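Long-range contact in hypothetical protein (Pseudomonas aeruginosa, PDB 4F98), which is of unknown function but belongs to the DUF2790 family and forms a dimer of small antiparallel beta-sheet subunits in the crystal: residues G39-V45 with I57-G63. Residue numbers count along the deposited sequence, not the author numbering.
Sequences GVVPVTV and IRFLEWG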
loop_
_atom_site.group_PDB
_atom_site.type_symbol
_atom_site.label_atom_id
_atom_site.label_comp_id
_atom_site.label_asym_id
_atom_site.label_seq_id
_atom_site.Cartn_x
_atom_site.Cartn_y
_atom_site.Cartn_z
ATOM N N GLY A 39 0.238 9.960 -2.256
ATOM C CA GLY A 39 -1.185 9.789 -2.025
ATOM C C GLY A 39 -1.674 8.465 -2.594
ATOM O O GLY A 39 -0.879 7.606 -2.981
ATOM N N VAL A 40 -2.989 8.312 -2.682
ATOM C CA VAL A 40 -3.583 7.043 -3.036
ATOM C C VAL A 40 -3.554 6.847 -4.544
ATOM O O VAL A 40 -3.972 7.714 -5.322
ATOM C CB VAL A 40 -4.979 6.886 -2.421
ATOM C CG1 VAL A 40 -5.656 5.652 -2.950
ATOM C CG2 VAL A 40 -4.879 6.852 -0.898
ATOM N N VAL A 41 -3.085 5.662 -4.933
ATOM C CA VAL A 41 -2.842 5.308 -6.324
ATOM C C VAL A 41 -3.193 3.839 -6.542
ATOM O O VAL A 41 -3.183 3.052 -5.603
ATOM C CB VAL A 41 -1.353 5.593 -6.726
ATOM C CG1 VAL A 41 -1.011 7.102 -6.662
ATOM C CG2 VAL A 41 -0.375 4.751 -5.894
ATOM N N PRO A 42 -3.472 3.446 -7.796
ATOM C CA PRO A 42 -3.706 2.038 -8.072
ATOM C C PRO A 42 -2.433 1.209 -8.055
ATOM O O PRO A 42 -1.330 1.697 -8.321
ATOM C CB PRO A 42 -4.345 2.039 -9.474
ATOM C CG PRO A 42 -3.837 3.247 -10.087
ATOM C CD PRO A 42 -3.717 4.273 -8.990
ATOM N N VAL A 43 -2.606 -0.046 -7.676
ATOM C CA VAL A 43 -1.531 -1.026 -7.645
ATOM C C VAL A 43 -2.065 -2.373 -8.103
ATOM O O VAL A 43 -3.182 -2.773 -7.751
ATOM C CB VAL A 43 -0.905 -1.129 -6.217
ATOM C CG1 VAL A 43 -1.952 -1.356 -5.139
ATOM C CG2 VAL A 43 0.190 -2.199 -6.165
ATOM N N THR A 44 -1.253 -3.043 -8.914
ATOM C CA THR A 44 -1.498 -4.406 -9.331
ATOM C C THR A 44 -0.400 -5.287 -8.773
ATOM O O THR A 44 0.777 -4.936 -8.865
ATOM C CB THR A 44 -1.533 -4.510 -10.844
ATOM O OG1 THR A 44 -2.552 -3.626 -11.321
ATOM C CG2 THR A 44 -1.825 -5.940 -11.298
ATOM N N VAL A 45 -0.788 -6.408 -8.198
ATOM C CA VAL A 45 0.109 -7.426 -7.685
ATOM C C VAL A 45 -0.160 -8.757 -8.379
ATOM O O VAL A 45 -1.311 -9.127 -8.578
ATOM C CB VAL A 45 -0.021 -7.582 -6.151
ATOM C CG1 VAL A 45 0.734 -8.830 -5.644
ATOM C CG2 VAL A 45 0.463 -6.312 -5.448
ATOM N N ILE A 57 -4.232 -9.393 -8.649
ATOM C CA ILE A 57 -5.170 -8.556 -7.880
ATOM C C ILE A 57 -4.842 -7.091 -8.155
ATOM O O ILE A 57 -3.687 -6.748 -8.421
ATOM C CB ILE A 57 -5.147 -8.891 -6.381
ATOM C CG1 ILE A 57 -3.721 -8.853 -5.821
ATOM C CG2 ILE A 57 -5.796 -10.274 -6.141
ATOM C CD1 ILE A 57 -3.628 -8.934 -4.297
ATOM N N ARG A 58 -5.863 -6.248 -8.164
ATOM C CA ARG A 58 -5.677 -4.820 -8.357
ATOM C C ARG A 58 -6.525 -4.051 -7.360
ATOM O O ARG A 58 -7.687 -4.388 -7.113
ATOM C CB ARG A 58 -5.943 -4.391 -9.799
ATOM C CG ARG A 58 -5.558 -2.940 -10.097
ATOM C CD ARG A 58 -5.682 -2.554 -11.566
ATOM N NE ARG A 58 -6.958 -2.964 -12.134
ATOM C CZ ARG A 58 -7.100 -3.882 -13.093
ATOM N NH1 ARG A 58 -6.037 -4.518 -13.625
ATOM N NH2 ARG A 58 -8.320 -4.168 -13.501
ATOM N N PHE A 59 -5.908 -3.034 -6.763
ATOM C CA PHE A 59 -6.487 -2.364 -5.604
ATOM C C PHE A 59 -5.808 -0.994 -5.468
ATOM O O PHE A 59 -5.220 -0.509 -6.449
ATOM C CB PHE A 59 -6.382 -3.289 -4.356
ATOM C CG PHE A 59 -4.986 -3.788 -4.070
ATOM C CD1 PHE A 59 -4.454 -4.865 -4.760
ATOM C CD2 PHE A 59 -4.221 -3.211 -3.075
ATOM C CE1 PHE A 59 -3.164 -5.310 -4.519
ATOM C CE2 PHE A 59 -2.935 -3.663 -2.810
ATOM C CZ PHE A 59 -2.408 -4.735 -3.539
ATOM N N LEU A 60 -5.911 -0.371 -4.301
ATOM C CA LEU A 60 -5.350 0.957 -4.059
ATOM C C LEU A 60 -4.337 0.891 -2.940
ATOM O O LEU A 60 -4.459 0.078 -2.015
ATOM C CB LEU A 60 -6.451 1.936 -3.635
ATOM C CG LEU A 60 -7.563 2.173 -4.649
ATOM C CD1 LEU A 60 -8.700 2.943 -3.962
ATOM C CD2 LEU A 60 -7.028 2.890 -5.901
ATOM N N GLU A 61 -3.332 1.761 -3.023
ATOM C CA GLU A 61 -2.336 1.901 -1.970
ATOM C C GLU A 61 -1.843 3.334 -1.919
ATOM O O GLU A 61 -2.117 4.128 -2.821
ATOM C CB GLU A 61 -1.184 0.943 -2.212
ATOM C CG GLU A 61 -0.282 1.335 -3.379
ATOM C CD GLU A 61 0.911 0.404 -3.568
ATOM O OE1 GLU A 61 1.058 -0.604 -2.836
ATOM O OE2 GLU A 61 1.735 0.664 -4.473
ATOM N N TRP A 62 -1.093 3.649 -0.882
ATOM C CA TRP A 62 -0.427 4.940 -0.805
ATOM C C TRP A 62 0.914 4.851 -1.546
ATOM O O TRP A 62 1.642 3.870 -1.412
ATOM C CB TRP A 62 -0.208 5.347 0.631
ATOM C CG TRP A 62 -1.478 5.659 1.339
ATOM C CD1 TRP A 62 -2.467 4.787 1.689
ATOM C CD2 TRP A 62 -1.938 6.961 1.751
ATOM N NE1 TRP A 62 -3.479 5.442 2.331
ATOM C CE2 TRP A 62 -3.191 6.775 2.374
ATOM C CE3 TRP A 62 -1.404 8.254 1.674
ATOM C CZ2 TRP A 62 -3.926 7.837 2.910
ATOM C CZ3 TRP A 62 -2.143 9.314 2.208
ATOM C CH2 TRP A 62 -3.386 9.091 2.816
ATOM N N GLY A 63 1.203 5.863 -2.345
ATOM C CA GLY A 63 2.449 5.920 -3.082
ATOM C C GLY A 63 3.659 5.959 -2.171
ATOM O O GLY A 63 3.558 6.241 -0.974
HETATM O O HOH W 1 2.275 8.757 -0.472
#
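Two antiparallel strands, the arms of the beta hairpin 40-48/54-62, pair here along the part remote from its turn. Both backbone hydrogen bonds are present in each of the pairs V41-E61, V43-F59 and V45-I57, with N to O distances of 2.8-2.9 Å; a further bond, G63 N to G39 O (2.8 Å), extends the ladder past the strand ends. Beyond it, one water joins G39 N (3.0 Å) to G63 O (2.9 Å). The intervening non-hydrogen-bonded pairs bring CA atoms to 4.3-4.5 Å, and proline fits at P42 because that position needs no NH donor toward L60. On the face carrying V43, V45, I57, F59 and E61, V43 CG1 makes a CH-pi contact 3.6 Å from the F59 ring centroid; on the other, V40 CG2 lies 3.8 Å from the centroid of the W62 five-membered ring. E61 reaches R31 in a salt bridge and also bonds N34. Strand 40-48 is central, flanked by 27-31 and 54-62, while W62 of the second subunit packs on V45, I57 and F59.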